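Local coordinates for putative DNA-binding protein (Ralstonia eutropha, PDB 2OBP) that probably binds DNA through a small domain of winged helix-turn-helix type, at residues P40-R45 and S51-V56; D67-V70 and G76-S79. One frame throughout, in Å; residues are numbered along the deposited sequence.

Interaction 1 (P40-R45 and S51-V56); sequences PKIAKR and SVLRRV
Leu-53 reaches from its helix to Ile-42 and Ala-43 on the facing one, and its two methyl groups make the close contacts. Leu-53 CD1 lies 3.6 Å from Ile-42 CG2, the branch methyl. Leu-53 CD2 rests against the N and CB of Ala-43. From Leu-53 CD2 to the backbone N of Ala-43 is 3.6 Å. From Leu-53 CD2 to Ala-43 CB is 3.8 Å. Leu-53 CD2 is also 3.9 Å from Ile-42 CB. One leucine fork therefore straddles the two neighbouring residues. The Ile-42 and Leu-53 side chains meet at roughly a right angle.

Torsions explain the fit. CG of Leu-53 is anti to its backbone N (chi1 175°), which extends the side chain toward the other helix. Ile-42 has its CG2 methyl anti to the backbone N, and it is this branch that touches Leu-53. The small Ala-43 lets the backbones come close, with its CA 6.0 Å from Leu-53 CA. All three residues are buried, and the side chains that meet are all apolar.

The contact joins helix 39-46 to helix 50-62, in the order expected of a helix-turn-helix. Helix 16-28 adds to the same core, with Leu-25 touching Ile-42 and Val-21 touching Leu-53. Trp-37, in the loop before helix 39-46, also packs on Ile-42, as does Ala-78 of strand 76-80.

Interaction 2 (D67-V70 and G76-S79); sequences DVSV and GHAS. With NO3 (nitrate ion), chain C.
Backbone bonds tie Asp-67 to Ser-79 and Ser-69 to His-77, in two reciprocal pairs between antiparallel strands. Asp-67 N gives to Ser-79 O at 2.8 Å, and Ser-79 N returns a bond to Asp-67 O. Ser-69 N reaches His-77 O at 2.9 Å, and His-77 N bonds in turn to Ser-69 O. The axes of segments 67-70 and 76-79 lie 4.8 Å apart at closest. Their N-to-C directions are 171° apart, so nearly antiparallel. Between these pairs, Val-68 and Ala-78 form a non-hydrogen-bonded pair.

CA-H...O contacts add to the ladder. Ala-78 CA lies 3.1 Å from Asp-67 O, and Gly-76 CA makes a similar contact with Ser-69 O.

Side chains meet on both faces. On one, the His-77 ring leans back across the strands, with chi1 at 52° placing CG between the backbone N and carbonyl carbon. Ser-69 CB lies over one face of this ring, 3.4 Å from His-77 CE1, and Ser-69 O is over the ring centre. On the other, Val-68 CG2 and Ala-78 CB pack loosely at 4.3 Å. Leu-57 of helix 50-62 touches both residues.

A nitrate ion, probably from the crystallisation liquor, accepts a bond from Gly-76 N to its O1, 2.7 Å long.

Following the helix-turn-helix, this two-stranded hairpin matches the wing of a winged-helix domain.

In the fold
Helix 16-28 comes first and packs against both helices of interaction 1. The chain then passes through Trp-37 into helix 39-46. Interaction 1 closes the short turn between that helix and helix 50-62. Only after helix 50-62 ends does interaction 2 begin, closing the hairpin loop between strands 66-70 and 76-80. The two closures follow in series and neither nests nor crosses. They still meet in space: Ile-42 CD1 of interaction 1 lies 3.7 Å from Ala-78 CB of interaction 2, and the centres are about 11 Å apart. Backbone bonds of Gly-76 with Leu-39 and Ala-78 with Trp-37 also tie the hairpin, probably the wing, to the helices. Helix 82-91 follows the hairpin.

Interaction 1 (P40-R45 and S51-V56)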
loop_
_atom_site.group_PDB
_atom_site.type_symbol
_atom_site.label_atom_id
_atom_site.label_comp_id
_atom_site.label_asym_id
_atom_site.label_seq_id
_atom_site.Cartn_x
_atom_site.Cartn_y
_atom_site.Cartn_z
ATOM N N PRO A 40 4.715 -9.221 -1.448
ATOM C CA PRO A 40 3.936 -10.418 -1.078
ATOM C C PRO A 40 3.267 -10.356 0.303
ATOM O O PRO A 40 2.228 -10.990 0.521
ATOM C CB PRO A 40 4.995 -11.525 -1.101
ATOM C CG PRO A 40 5.982 -10.984 -2.099
ATOM C CD PRO A 40 6.099 -9.567 -1.772
ATOM N N LYS A 41 3.904 -9.697 1.253
ATOM C CA LYS A 41 3.342 -9.499 2.561
ATOM C C LYS A 41 2.103 -8.605 2.516
ATOM O O LYS A 41 1.071 -8.910 3.151
ATOM C CB LYS A 41 4.390 -8.906 3.495
ATOM C CG LYS A 41 3.862 -8.783 4.919
ATOM C CD LYS A 41 4.890 -8.297 5.902
ATOM C CE LYS A 41 4.257 -7.972 7.249
ATOM N NZ LYS A 41 5.291 -7.575 8.272
ATOM N N ILE A 42 2.182 -7.527 1.741
ATOM C CA ILE A 42 1.008 -6.665 1.557
ATOM C C ILE A 42 -0.147 -7.470 0.930
ATOM O O ILE A 42 -1.308 -7.375 1.386
ATOM C CB ILE A 42 1.356 -5.436 0.678
ATOM C CG1 ILE A 42 2.419 -4.539 1.320
ATOM C CG2 ILE A 42 0.129 -4.576 0.446
ATOM C CD1 ILE A 42 3.181 -3.567 0.325
ATOM N N ALA A 43 0.173 -8.242 -0.117
ATOM C CA ALA A 43 -0.825 -9.079 -0.812
ATOM C C ALA A 43 -1.443 -10.095 0.125
ATOM O O ALA A 43 -2.670 -10.303 0.126
ATOM C CB ALA A 43 -0.196 -9.774 -2.036
ATOM N N LYS A 44 -0.607 -10.742 0.937
ATOM C CA LYS A 44 -1.116 -11.694 1.916
ATOM C C LYS A 44 -2.019 -11.026 2.935
ATOM O O LYS A 44 -3.101 -11.522 3.196
ATOM C CB LYS A 44 0.047 -12.410 2.612
ATOM C CG LYS A 44 -0.358 -13.325 3.755
ATOM C CD LYS A 44 0.828 -13.892 4.441
ATOM C CE LYS A 44 0.394 -14.728 5.663
ATOM N NZ LYS A 44 1.222 -15.916 5.777
ATOM N N ARG A 45 -1.606 -9.897 3.507
ATOM C CA ARG A 45 -2.394 -9.293 4.579
ATOM C C ARG A 45 -3.687 -8.647 4.042
ATOM O O ARG A 45 -4.691 -8.605 4.765
ATOM C CB ARG A 45 -1.560 -8.312 5.411
ATOM C CG ARG A 45 -0.316 -8.966 6.102
ATOM C CD ARG A 45 -0.551 -9.384 7.566
ATOM N N SER A 51 -1.459 -9.931 -8.775
ATOM C CA SER A 51 -1.835 -9.110 -9.938
ATOM C C SER A 51 -2.762 -7.960 -9.529
ATOM O O SER A 51 -2.643 -6.835 -10.037
ATOM C CB SER A 51 -2.498 -9.970 -11.027
ATOM O OG SER A 51 -3.617 -10.628 -10.491
ATOM N N VAL A 52 -3.695 -8.233 -8.631
ATOM C CA VAL A 52 -4.615 -7.199 -8.149
ATOM C C VAL A 52 -3.876 -6.159 -7.300
ATOM O O VAL A 52 -4.061 -4.939 -7.449
ATOM C CB VAL A 52 -5.807 -7.823 -7.370
ATOM C CG1 VAL A 52 -6.751 -6.710 -6.915
ATOM C CG2 VAL A 52 -6.507 -8.845 -8.258
ATOM N N LEU A 53 -2.974 -6.630 -6.453
ATOM C CA LEU A 53 -2.190 -5.702 -5.629
ATOM C C LEU A 53 -1.422 -4.742 -6.527
ATOM O O LEU A 53 -1.388 -3.523 -6.257
ATOM C CB LEU A 53 -1.256 -6.425 -4.658
ATOM C CG LEU A 53 -0.331 -5.463 -3.854
ATOM C CD1 LEU A 53 -1.117 -4.520 -2.899
ATOM C CD2 LEU A 53 0.783 -6.235 -3.098
ATOM N N ARG A 54 -0.758 -5.272 -7.550
ATOM C CA ARG A 54 0.031 -4.418 -8.457
ATOM C C ARG A 54 -0.808 -3.350 -9.152
ATOM O O ARG A 54 -0.370 -2.213 -9.301
ATOM C CB ARG A 54 0.811 -5.249 -9.465
ATOM C CG ARG A 54 1.990 -6.024 -8.822
ATOM C CD ARG A 54 2.876 -6.622 -9.847
ATOM N NE ARG A 54 3.889 -7.535 -9.284
ATOM C CZ ARG A 54 5.115 -7.175 -8.887
ATOM N NH1 ARG A 54 5.522 -5.908 -8.937
ATOM N NH2 ARG A 54 5.950 -8.103 -8.427
ATOM N N ARG A 55 -2.039 -3.716 -9.527
ATOM C CA ARG A 55 -2.955 -2.788 -10.155
ATOM C C ARG A 55 -3.305 -1.653 -9.190
ATOM O O ARG A 55 -3.244 -0.473 -9.532
ATOM C CB ARG A 55 -4.222 -3.571 -10.600
ATOM C CG ARG A 55 -5.281 -2.774 -11.370
ATOM C CD ARG A 55 -6.242 -2.053 -10.471
ATOM N NE ARG A 55 -7.175 -2.948 -9.763
ATOM C CZ ARG A 55 -8.114 -2.567 -8.895
ATOM N NH1 ARG A 55 -8.282 -1.309 -8.563
ATOM N NH2 ARG A 55 -8.923 -3.483 -8.366
ATOM N N VAL A 56 -3.690 -2.045 -7.985
ATOM C CA VAL A 56 -4.048 -1.086 -6.944
ATOM C C VAL A 56 -2.859 -0.158 -6.605
ATOM O O VAL A 56 -3.005 1.074 -6.509
ATOM C CB VAL A 56 -4.558 -1.803 -5.678
ATOM C CG1 VAL A 56 -4.599 -0.856 -4.490
ATOM C CG2 VAL A 56 -5.949 -2.483 -5.920
#

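Interaction 2 (D67-V70 and G76-S79)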
loop_
_atom_site.group_PDB
_atom_site.type_symbol
_atom_site.label_atom_id
_atom_site.label_comp_id
_atom_site.label_asym_id
_atom_site.label_seq_id
_atom_site.Cartn_x
_atom_site.Cartn_y
_atom_site.Cartn_z
ATOM N N ASP A 67 4.193 4.943 -2.320
ATOM C CA ASP A 67 5.507 4.784 -2.927
ATOM C C ASP A 67 5.651 3.320 -3.212
ATOM O O ASP A 67 5.360 2.478 -2.361
ATOM C CB ASP A 67 6.574 5.199 -1.928
ATOM C CG ASP A 67 7.978 5.266 -2.531
ATOM O OD1 ASP A 67 8.196 4.957 -3.723
ATOM O OD2 ASP A 67 8.875 5.705 -1.812
ATOM N N VAL A 68 5.995 2.998 -4.444
ATOM C CA VAL A 68 6.189 1.592 -4.814
ATOM C C VAL A 68 7.623 1.542 -5.288
ATOM O O VAL A 68 7.975 2.175 -6.281
ATOM C CB VAL A 68 5.183 1.147 -5.922
ATOM C CG1 VAL A 68 5.350 -0.369 -6.232
ATOM C CG2 VAL A 68 3.720 1.518 -5.456
ATOM N N SER A 69 8.468 0.776 -4.583
ATOM C CA SER A 69 9.906 0.712 -4.877
ATOM C C SER A 69 10.268 -0.714 -5.310
ATOM O O SER A 69 10.240 -1.625 -4.496
ATOM C CB SER A 69 10.742 1.097 -3.643
ATOM O OG SER A 69 10.664 2.490 -3.320
ATOM N N VAL A 70 10.623 -0.886 -6.578
ATOM C CA VAL A 70 11.027 -2.192 -7.124
ATOM C C VAL A 70 12.465 -2.159 -7.687
ATOM O O VAL A 70 12.990 -1.107 -8.110
ATOM C CB VAL A 70 10.011 -2.698 -8.185
ATOM C CG1 VAL A 70 8.573 -2.857 -7.543
ATOM C CG2 VAL A 70 10.014 -1.733 -9.431
ATOM N N GLY A 76 9.975 -5.891 -4.718
ATOM C CA GLY A 76 10.278 -4.790 -3.824
ATOM C C GLY A 76 9.276 -4.575 -2.719
ATOM O O GLY A 76 8.862 -5.555 -2.081
ATOM N N HIS A 77 8.930 -3.318 -2.451
ATOM C CA HIS A 77 8.121 -2.991 -1.292
ATOM C C HIS A 77 7.262 -1.755 -1.613
ATOM O O HIS A 77 7.489 -1.090 -2.625
ATOM C CB HIS A 77 8.982 -2.733 -0.032
ATOM C CG HIS A 77 10.076 -1.737 -0.233
ATOM N ND1 HIS A 77 9.870 -0.371 -0.180
ATOM C CD2 HIS A 77 11.391 -1.917 -0.481
ATOM C CE1 HIS A 77 11.029 0.245 -0.369
ATOM N NE2 HIS A 77 11.956 -0.664 -0.588
ATOM N N ALA A 78 6.328 -1.467 -0.742
ATOM C CA ALA A 78 5.474 -0.300 -0.919
ATOM C C ALA A 78 5.049 0.219 0.444
ATOM O O ALA A 78 5.053 -0.492 1.451
ATOM C CB ALA A 78 4.238 -0.678 -1.758
ATOM N N SER A 79 4.676 1.477 0.447
ATOM C CA SER A 79 4.325 2.194 1.673
ATOM C C SER A 79 3.495 3.431 1.284
ATOM O O SER A 79 3.524 3.844 0.126
ATOM C CB SER A 79 5.544 2.648 2.472
ATOM O OG SER A 79 6.505 3.315 1.684
HETATM N N NO3 C . 7.920 -9.085 -4.507
HETATM O O1 NO3 C . 8.342 -7.898 -3.954
HETATM O O2 NO3 C . 7.031 -9.056 -5.579
HETATM O O3 NO3 C . 8.420 -10.301 -3.964
#